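Side-chain contacts in acetyl-CoA acetyltransferase A (Ascaris suum, PDB 6BJA), which binds coenzyme A and, as a thiolase, probably catalyses acetyl transfer between acetyl-CoA molecules or the reverse thiolytic cleavage: residues K304-Q309 / A389-I394; A101-A106 / Y285-V290; K277-V282 / L368-K373. All blocks are in the same frame, centred on the assembly; numbering follows the deposited sequence.

From the N terminus, contact 2 opens first, on helix 97-110, and contact 3 opens at 277-282 before 285-290 closes contact 2. Strand 280-289 thus serves both, and their loops cross. Contact 1 begins at 304-309, after contact 2 has closed, so those two stand in series; 368-373 then completes contact 3 and 389-394 completes contact 1, a second crossing. Together they illustrate how a layered fold is tied from two sides: contact 1 fastens helix 298-310 to strand 388-396, while contacts 2 and 3 bring helices 97-110 and 357-371 against strand 280-289, the neighbour of 388-396 in the sheet.

Contact 1: K304-Q309 / A389-I394; sequences KQLLSQ and ASAILI
L306 carries this helix-on-sheet contact from the helical side, meeting A391 and L393 of the strand. Just before it, Q305 serves the helix itself: its NE2 gives a bond to Q309 OE1, one turn further on, at 2.9 Å and almost straight (176° at the hydrogen), with the acceptor in the plane of the Q305 amide.

In L306, CG stands anti to the backbone N (chi1 -176°), which carries both methyls to the strand. The CD2 branch of L306 comes down beside the peptide link, 3.9 Å from I392 C, and also meets A391 CB at 4.0 Å. The two methyls then divide the work at the next strand residue: L393 CB lies 3.9 Å from L306 CD2, and L306 CD1 reaches the same L393 CB at 4.0 Å, so the fork straddles a single carbon. The leucine side chains pass each other at a slant; that of L393 continues to V379, L312 and I317, while L306 also rests on S284 and A286 of strand 280-289.

Further on, Q309 does its work beside the apolar patch. Its NE2 bonds to S284 OG and Y285 O, which, with the bond from Q305, holds the amide of Q309 at both ends.

The short segment axes approach to 8.8 Å and run in broadly the same direction but inclined by 35°, as a helix laid on a sheet in the C-terminal half of the thiolase fold. No hydrogen bond crosses between the segments; buried methyl and methylene packing alone joins them, by shape and dispersion. Directional bonds act around this patch: Q309 ties the helix to the neighbouring strand 280-289, and the backbone pairs A391 with A286 and L393 with L283 hold that strand to 388-396.

Contact 2: A101-A106 / Y285-V290; sequences AIIMGA and YAEAGV
The layered thiolase fold buries helices between the sheets of its two halves, and here I103 of helix 97-110, which starts just after C95, the predicted acyl-thioester cysteine, lies over Y285 of strand 280-289. The contact is a CH-pi packing: I103 CG2 stands 3.6 Å from the centroid of the Y285 ring, only 13° off the normal. That methyl is anti to the backbone N of I103, and the other branch comes down nearer the root of the tyrosine, with I103 CG1 4.0 Å from Y285 CB. A chi1 of 63° tucks Y285 CG between its own backbone N and carbonyl carbon, presenting the ring broadside to the helix.

The surroundings join halves and subunits. I102 packs on A362 and V365 of helix 357-371, and Y113 of the second subunit sets its ring edge-to-face with Y285 while its OH hydrogen-bonds to E287 OE1. The ring's own hydroxyl has a weak hydrogen bond to Q107 NE2. At the margin of the patch, E287 remains a looser neighbour of the isoleucine, its OE2 coming no nearer than 4.4 Å to I103 CD1.

Contact 3: K277-V282 / L368-K373; sequences KPIAKV and LVHALK
Two first torsions set up the meeting of I279 with V369: in I279, a chi1 of 62° keeps CG1 close to both main-chain neighbours of CA, and in V369, CG1 is turned roughly anti to the backbone N. The second torsion of I279 is fully extended (chi2 178°) and carries its terminal methyl outward to the valine, with I279 CD1 3.6 Å from V369 CG1. The two side chains cross at about a right angle. The same methyl approaches the imidazole obliquely, I279 CD1 lying 4.0 Å from H370 CE1.

Alongside, A280 CB faces the second valine branch more loosely, at 4.4 Å from V369 CG2. I279 and A280 both face I13 of strand 11-23, a classic beta bulge, and this is consistent with two successive side chains pointing toward the helix. H370 completes the patch, its ring lying over V369 CG1 and its NE2 bonded to A16 O, which helps fix the ring's orientation.

The contact thus joins the entry of strand 280-289 to the last turn of helix 357-371, where L372 is the first residue to leave helical geometry. K396 NZ binds the carbonyl oxygens of V369 and L372, and I394 of strand 388-396 packs under L368, V369 and L372, so the helix end is seated across strands 11-23, 280-289 and 388-396.

Contact 1: K304-Q309 / A389-I394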
loop_
_atom_site.group_PDB
_atom_site.type_symbol
_atom_site.label_atom_id
_atom_site.label_comp_id
_atom_site.label_asym_id
_atom_site.label_seq_id
_atom_site.Cartn_x
_atom_site.Cartn_y
_atom_site.Cartn_z
ATOM N N LYS A 304 -41.455 13.441 -16.089
ATOM C CA LYS A 304 -42.919 13.386 -16.070
ATOM C C LYS A 304 -43.459 14.269 -14.940
ATOM O O LYS A 304 -44.389 15.044 -15.141
ATOM C CB LYS A 304 -43.403 11.939 -15.928
ATOM C CG LYS A 304 -43.222 11.162 -17.204
ATOM C CD LYS A 304 -43.589 9.693 -17.049
ATOM C CE LYS A 304 -43.218 8.936 -18.294
ATOM N NZ LYS A 304 -43.846 9.572 -19.485
ATOM N N GLN A 305 -42.812 14.203 -13.780
ATOM C CA GLN A 305 -43.176 15.026 -12.631
ATOM C C GLN A 305 -42.929 16.499 -12.928
ATOM O O GLN A 305 -43.778 17.346 -12.691
ATOM C CB GLN A 305 -42.383 14.591 -11.402
ATOM C CG GLN A 305 -42.675 15.381 -10.136
ATOM C CD GLN A 305 -44.145 15.379 -9.766
ATOM O OE1 GLN A 305 -44.804 14.336 -9.785
ATOM N NE2 GLN A 305 -44.672 16.553 -9.436
ATOM N N LEU A 306 -41.760 16.784 -13.487
ATOM C CA LEU A 306 -41.380 18.149 -13.839
ATOM C C LEU A 306 -42.405 18.817 -14.758
ATOM O O LEU A 306 -42.825 19.948 -14.530
ATOM C CB LEU A 306 -40.008 18.128 -14.511
ATOM C CG LEU A 306 -39.358 19.458 -14.889
ATOM C CD1 LEU A 306 -38.955 20.232 -13.650
ATOM C CD2 LEU A 306 -38.146 19.222 -15.775
ATOM N N LEU A 307 -42.806 18.102 -15.803
ATOM C CA LEU A 307 -43.716 18.645 -16.806
ATOM C C LEU A 307 -45.130 18.771 -16.234
ATOM O O LEU A 307 -45.803 19.767 -16.470
ATOM C CB LEU A 307 -43.712 17.765 -18.052
ATOM C CG LEU A 307 -42.416 17.697 -18.863
ATOM C CD1 LEU A 307 -42.594 16.738 -20.032
ATOM C CD2 LEU A 307 -42.023 19.062 -19.383
ATOM N N SER A 308 -45.558 17.765 -15.478
ATOM C CA SER A 308 -46.871 17.787 -14.834
ATOM C C SER A 308 -47.051 19.017 -13.948
ATOM O O SER A 308 -48.017 19.761 -14.097
ATOM C CB SER A 308 -47.085 16.528 -13.994
ATOM O OG SER A 308 -48.348 16.579 -13.358
ATOM N N GLN A 309 -46.106 19.243 -13.042
ATOM C CA GLN A 309 -46.211 20.344 -12.092
ATOM C C GLN A 309 -46.062 21.705 -12.759
ATOM O O GLN A 309 -46.421 22.732 -12.175
ATOM C CB GLN A 309 -45.165 20.181 -10.980
ATOM C CG GLN A 309 -43.714 20.364 -11.407
ATOM C CD GLN A 309 -42.709 19.823 -10.386
ATOM O OE1 GLN A 309 -43.038 18.977 -9.551
ATOM N NE2 GLN A 309 -41.474 20.310 -10.455
ATOM N N ALA A 389 -32.863 10.146 -9.960
ATOM C CA ALA A 389 -32.603 11.106 -11.025
ATOM C C ALA A 389 -33.126 12.480 -10.656
ATOM O O ALA A 389 -34.056 12.625 -9.845
ATOM C CB ALA A 389 -33.226 10.645 -12.346
ATOM N N SER A 390 -32.489 13.485 -11.253
ATOM C CA SER A 390 -32.824 14.889 -11.079
ATOM C C SER A 390 -33.087 15.500 -12.442
ATOM O O SER A 390 -32.462 15.095 -13.427
ATOM C CB SER A 390 -31.686 15.638 -10.382
ATOM O OG SER A 390 -31.316 14.987 -9.180
ATOM N N ALA A 391 -34.037 16.423 -12.505
ATOM C CA ALA A 391 -34.315 17.151 -13.750
ATOM C C ALA A 391 -34.603 18.611 -13.441
ATOM O O ALA A 391 -35.127 18.948 -12.364
ATOM C CB ALA A 391 -35.474 16.523 -14.494
ATOM N N ILE A 392 -34.242 19.486 -14.379
ATOM C CA ILE A 392 -34.437 20.917 -14.219
ATOM C C ILE A 392 -35.018 21.469 -15.519
ATOM O O ILE A 392 -34.651 21.040 -16.613
ATOM C CB ILE A 392 -33.102 21.643 -13.809
ATOM C CG1 ILE A 392 -33.342 23.097 -13.417
ATOM C CG2 ILE A 392 -32.074 21.546 -14.891
ATOM C CD1 ILE A 392 -32.155 23.694 -12.629
ATOM N N LEU A 393 -35.966 22.387 -15.361
ATOM C CA LEU A 393 -36.585 23.102 -16.467
ATOM C C LEU A 393 -36.069 24.528 -16.518
ATOM O O LEU A 393 -36.138 25.256 -15.514
ATOM C CB LEU A 393 -38.108 23.092 -16.299
ATOM C CG LEU A 393 -38.913 23.927 -17.299
ATOM C CD1 LEU A 393 -38.864 23.289 -18.678
ATOM C CD2 LEU A 393 -40.361 24.058 -16.795
ATOM N N ILE A 394 -35.543 24.921 -17.676
ATOM C CA ILE A 394 -35.023 26.268 -17.839
ATOM C C ILE A 394 -35.566 26.972 -19.064
ATOM O O ILE A 394 -35.924 26.341 -20.061
ATOM C CB ILE A 394 -33.501 26.271 -17.880
ATOM C CG1 ILE A 394 -32.950 25.517 -19.068
ATOM C CG2 ILE A 394 -32.926 25.691 -16.569
ATOM C CD1 ILE A 394 -31.494 25.862 -19.301
#

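Contact 2: A101-A106 / Y285-V290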
loop_
_atom_site.group_PDB
_atom_site.type_symbol
_atom_site.label_atom_id
_atom_site.label_comp_id
_atom_site.label_asym_id
_atom_site.label_seq_id
_atom_site.Cartn_x
_atom_site.Cartn_y
_atom_site.Cartn_z
ATOM N N ALA A 101 -26.480 20.323 -6.566
ATOM C CA ALA A 101 -25.884 21.585 -6.145
ATOM C C ALA A 101 -26.674 22.756 -6.699
ATOM O O ALA A 101 -26.955 23.720 -5.976
ATOM C CB ALA A 101 -24.443 21.667 -6.578
ATOM N N ILE A 102 -27.013 22.698 -7.986
ATOM C CA ILE A 102 -27.778 23.771 -8.608
ATOM C C ILE A 102 -29.173 23.877 -7.968
ATOM O O ILE A 102 -29.649 24.972 -7.684
ATOM C CB ILE A 102 -27.894 23.583 -10.138
ATOM C CG1 ILE A 102 -26.518 23.747 -10.783
ATOM C CG2 ILE A 102 -28.884 24.588 -10.752
ATOM C CD1 ILE A 102 -26.441 23.309 -12.227
ATOM N N ILE A 103 -29.811 22.736 -7.713
ATOM C CA ILE A 103 -31.124 22.729 -7.078
ATOM C C ILE A 103 -31.048 23.344 -5.663
ATOM O O ILE A 103 -31.906 24.142 -5.289
ATOM C CB ILE A 103 -31.701 21.297 -7.068
ATOM C CG1 ILE A 103 -32.080 20.917 -8.498
ATOM C CG2 ILE A 103 -32.922 21.225 -6.152
ATOM C CD1 ILE A 103 -32.322 19.438 -8.689
ATOM N N MET A 104 -29.998 23.032 -4.908
ATOM C CA MET A 104 -29.808 23.610 -3.582
ATOM C C MET A 104 -29.648 25.116 -3.667
ATOM O O MET A 104 -30.142 25.849 -2.820
ATOM C CB MET A 104 -28.591 23.005 -2.879
ATOM C CG MET A 104 -28.808 21.571 -2.413
ATOM S SD MET A 104 -27.290 20.791 -1.814
ATOM C CE MET A 104 -26.875 21.819 -0.384
ATOM N N GLY A 105 -28.929 25.577 -4.675
ATOM C CA GLY A 105 -28.736 27.002 -4.842
ATOM C C GLY A 105 -30.052 27.671 -5.164
ATOM O O GLY A 105 -30.358 28.727 -4.636
ATOM N N ALA A 106 -30.833 27.053 -6.047
ATOM C CA ALA A 106 -32.137 27.594 -6.404
ATOM C C ALA A 106 -33.027 27.643 -5.163
ATOM O O ALA A 106 -33.711 28.627 -4.931
ATOM C CB ALA A 106 -32.792 26.773 -7.513
ATOM N N TYR A 285 -37.833 22.287 -10.870
ATOM C CA TYR A 285 -36.997 21.102 -10.811
ATOM C C TYR A 285 -37.811 19.948 -10.225
ATOM O O TYR A 285 -38.843 20.163 -9.587
ATOM C CB TYR A 285 -35.737 21.362 -9.983
ATOM C CG TYR A 285 -36.012 21.674 -8.555
ATOM C CD1 TYR A 285 -36.190 20.638 -7.667
ATOM C CD2 TYR A 285 -36.104 22.975 -8.094
ATOM C CE1 TYR A 285 -36.445 20.853 -6.386
ATOM C CE2 TYR A 285 -36.373 23.213 -6.747
ATOM C CZ TYR A 285 -36.543 22.121 -5.914
ATOM O OH TYR A 285 -36.813 22.225 -4.568
ATOM N N ALA A 286 -37.335 18.733 -10.451
ATOM C CA ALA A 286 -37.992 17.546 -9.938
ATOM C C ALA A 286 -36.952 16.483 -9.666
ATOM O O ALA A 286 -35.868 16.476 -10.271
ATOM C CB ALA A 286 -39.020 17.046 -10.917
ATOM N N GLU A 287 -37.294 15.566 -8.762
ATOM C CA GLU A 287 -36.409 14.486 -8.390
ATOM C C GLU A 287 -37.242 13.221 -8.307
ATOM O O GLU A 287 -38.380 13.269 -7.855
ATOM C CB GLU A 287 -35.734 14.771 -7.052
ATOM C CG GLU A 287 -34.934 16.084 -7.023
ATOM C CD GLU A 287 -34.468 16.480 -5.625
ATOM O OE1 GLU A 287 -35.326 16.705 -4.748
ATOM O OE2 GLU A 287 -33.247 16.599 -5.411
ATOM N N ALA A 288 -36.675 12.116 -8.765
ATOM C CA ALA A 288 -37.351 10.827 -8.744
ATOM C C ALA A 288 -36.437 9.743 -8.216
ATOM O O ALA A 288 -35.208 9.875 -8.217
ATOM C CB ALA A 288 -37.827 10.468 -10.131
ATOM N N GLY A 289 -37.037 8.668 -7.731
ATOM C CA GLY A 289 -36.256 7.531 -7.311
ATOM C C GLY A 289 -36.945 6.209 -7.594
ATOM O O GLY A 289 -38.164 6.085 -7.455
ATOM N N VAL A 290 -36.129 5.225 -7.953
ATOM C CA VAL A 290 -36.582 3.870 -8.249
ATOM C C VAL A 290 -35.619 2.849 -7.636
ATOM O O VAL A 290 -34.676 3.207 -6.923
ATOM C CB VAL A 290 -36.680 3.653 -9.776
ATOM C CG1 VAL A 290 -37.656 4.637 -10.406
ATOM C CG2 VAL A 290 -35.329 3.809 -10.395
#

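Contact 3: K277-V282 / L368-K373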
loop_
_atom_site.group_PDB
_atom_site.type_symbol
_atom_site.label_atom_id
_atom_site.label_comp_id
_atom_site.label_asym_id
_atom_site.label_seq_id
_atom_site.Cartn_x
_atom_site.Cartn_y
_atom_site.Cartn_z
ATOM N N LYS A 277 -28.527 41.308 -17.106
ATOM C CA LYS A 277 -29.060 40.583 -18.242
ATOM C C LYS A 277 -28.803 39.097 -18.065
ATOM O O LYS A 277 -27.907 38.536 -18.692
ATOM C CB LYS A 277 -28.412 41.057 -19.545
ATOM C CG LYS A 277 -28.934 42.399 -20.060
ATOM C CD LYS A 277 -28.478 42.672 -21.510
ATOM C CE LYS A 277 -28.684 41.449 -22.421
ATOM N NZ LYS A 277 -28.660 41.768 -23.871
ATOM N N PRO A 278 -29.585 38.449 -17.199
ATOM C CA PRO A 278 -29.377 37.011 -17.016
ATOM C C PRO A 278 -29.543 36.231 -18.313
ATOM O O PRO A 278 -30.301 36.652 -19.195
ATOM C CB PRO A 278 -30.463 36.625 -16.016
ATOM C CG PRO A 278 -31.482 37.704 -16.100
ATOM C CD PRO A 278 -30.729 38.951 -16.426
ATOM N N ILE A 279 -28.863 35.096 -18.435
ATOM C CA ILE A 279 -28.957 34.328 -19.665
ATOM C C ILE A 279 -30.077 33.291 -19.641
ATOM O O ILE A 279 -30.582 32.908 -20.693
ATOM C CB ILE A 279 -27.609 33.670 -20.014
ATOM C CG1 ILE A 279 -27.152 32.668 -18.949
ATOM C CG2 ILE A 279 -26.571 34.779 -20.231
ATOM C CD1 ILE A 279 -25.839 31.974 -19.318
ATOM N N ALA A 280 -30.514 32.878 -18.456
ATOM C CA ALA A 280 -31.612 31.934 -18.373
ATOM C C ALA A 280 -32.313 32.064 -17.027
ATOM O O ALA A 280 -31.816 32.701 -16.103
ATOM C CB ALA A 280 -31.104 30.520 -18.580
ATOM N N LYS A 281 -33.482 31.444 -16.939
ATOM C CA LYS A 281 -34.283 31.423 -15.729
ATOM C C LYS A 281 -34.539 29.971 -15.340
ATOM O O LYS A 281 -34.836 29.150 -16.200
ATOM C CB LYS A 281 -35.600 32.168 -15.973
ATOM C CG LYS A 281 -36.439 32.371 -14.750
ATOM C CD LYS A 281 -37.644 33.238 -15.053
ATOM C CE LYS A 281 -38.383 33.612 -13.775
ATOM N NZ LYS A 281 -39.507 34.562 -14.017
ATOM N N VAL A 282 -34.403 29.637 -14.066
ATOM C CA VAL A 282 -34.754 28.300 -13.606
ATOM C C VAL A 282 -36.238 28.293 -13.245
ATOM O O VAL A 282 -36.651 28.998 -12.334
ATOM C CB VAL A 282 -33.921 27.858 -12.397
ATOM C CG1 VAL A 282 -34.406 26.492 -11.900
ATOM C CG2 VAL A 282 -32.449 27.810 -12.744
ATOM N N LEU A 368 -26.880 22.768 -22.098
ATOM C CA LEU A 368 -28.263 23.087 -22.438
ATOM C C LEU A 368 -28.475 24.595 -22.583
ATOM O O LEU A 368 -29.084 25.052 -23.560
ATOM C CB LEU A 368 -29.219 22.525 -21.379
ATOM C CG LEU A 368 -30.695 22.832 -21.605
ATOM C CD1 LEU A 368 -31.204 22.111 -22.851
ATOM C CD2 LEU A 368 -31.514 22.458 -20.389
ATOM N N VAL A 369 -28.018 25.356 -21.591
ATOM C CA VAL A 369 -28.229 26.791 -21.571
ATOM C C VAL A 369 -27.698 27.387 -22.868
ATOM O O VAL A 369 -28.366 28.199 -23.512
ATOM C CB VAL A 369 -27.548 27.434 -20.338
ATOM C CG1 VAL A 369 -27.382 28.956 -20.517
ATOM C CG2 VAL A 369 -28.350 27.123 -19.084
ATOM N N HIS A 370 -26.517 26.964 -23.290
ATOM C CA HIS A 370 -25.882 27.629 -24.418
ATOM C C HIS A 370 -26.323 27.092 -25.786
ATOM O O HIS A 370 -26.038 27.694 -26.808
ATOM C CB HIS A 370 -24.377 27.553 -24.254
ATOM C CG HIS A 370 -23.890 28.482 -23.201
ATOM N ND1 HIS A 370 -24.047 29.849 -23.300
ATOM C CD2 HIS A 370 -23.312 28.248 -21.998
ATOM C CE1 HIS A 370 -23.564 30.416 -22.209
ATOM N NE2 HIS A 370 -23.105 29.466 -21.410
ATOM N N ALA A 371 -27.049 25.976 -25.795
ATOM C CA ALA A 371 -27.640 25.455 -27.035
ATOM C C ALA A 371 -29.034 26.041 -27.291
ATOM O O ALA A 371 -29.446 26.221 -28.445
ATOM C CB ALA A 371 -27.708 23.938 -26.980
ATOM N N LEU A 372 -29.764 26.328 -26.218
ATOM C CA LEU A 372 -31.067 26.967 -26.319
ATOM C C LEU A 372 -30.977 28.337 -26.966
ATOM O O LEU A 372 -30.033 29.085 -26.713
ATOM C CB LEU A 372 -31.705 27.127 -24.945
ATOM C CG LEU A 372 -32.228 25.867 -24.252
ATOM C CD1 LEU A 372 -32.571 26.179 -22.795
ATOM C CD2 LEU A 372 -33.452 25.288 -24.982
ATOM N N LYS A 373 -31.971 28.655 -27.792
ATOM C CA LYS A 373 -32.142 30.019 -28.287
ATOM C C LYS A 373 -33.112 30.789 -27.396
ATOM O O LYS A 373 -33.857 30.194 -26.616
ATOM C CB LYS A 373 -32.635 29.988 -29.736
ATOM C CG LYS A 373 -31.662 29.285 -30.677
ATOM C CD LYS A 373 -32.271 29.016 -32.042
ATOM C CE LYS A 373 -31.488 27.918 -32.762
ATOM N NZ LYS A 373 -30.015 28.174 -32.687
#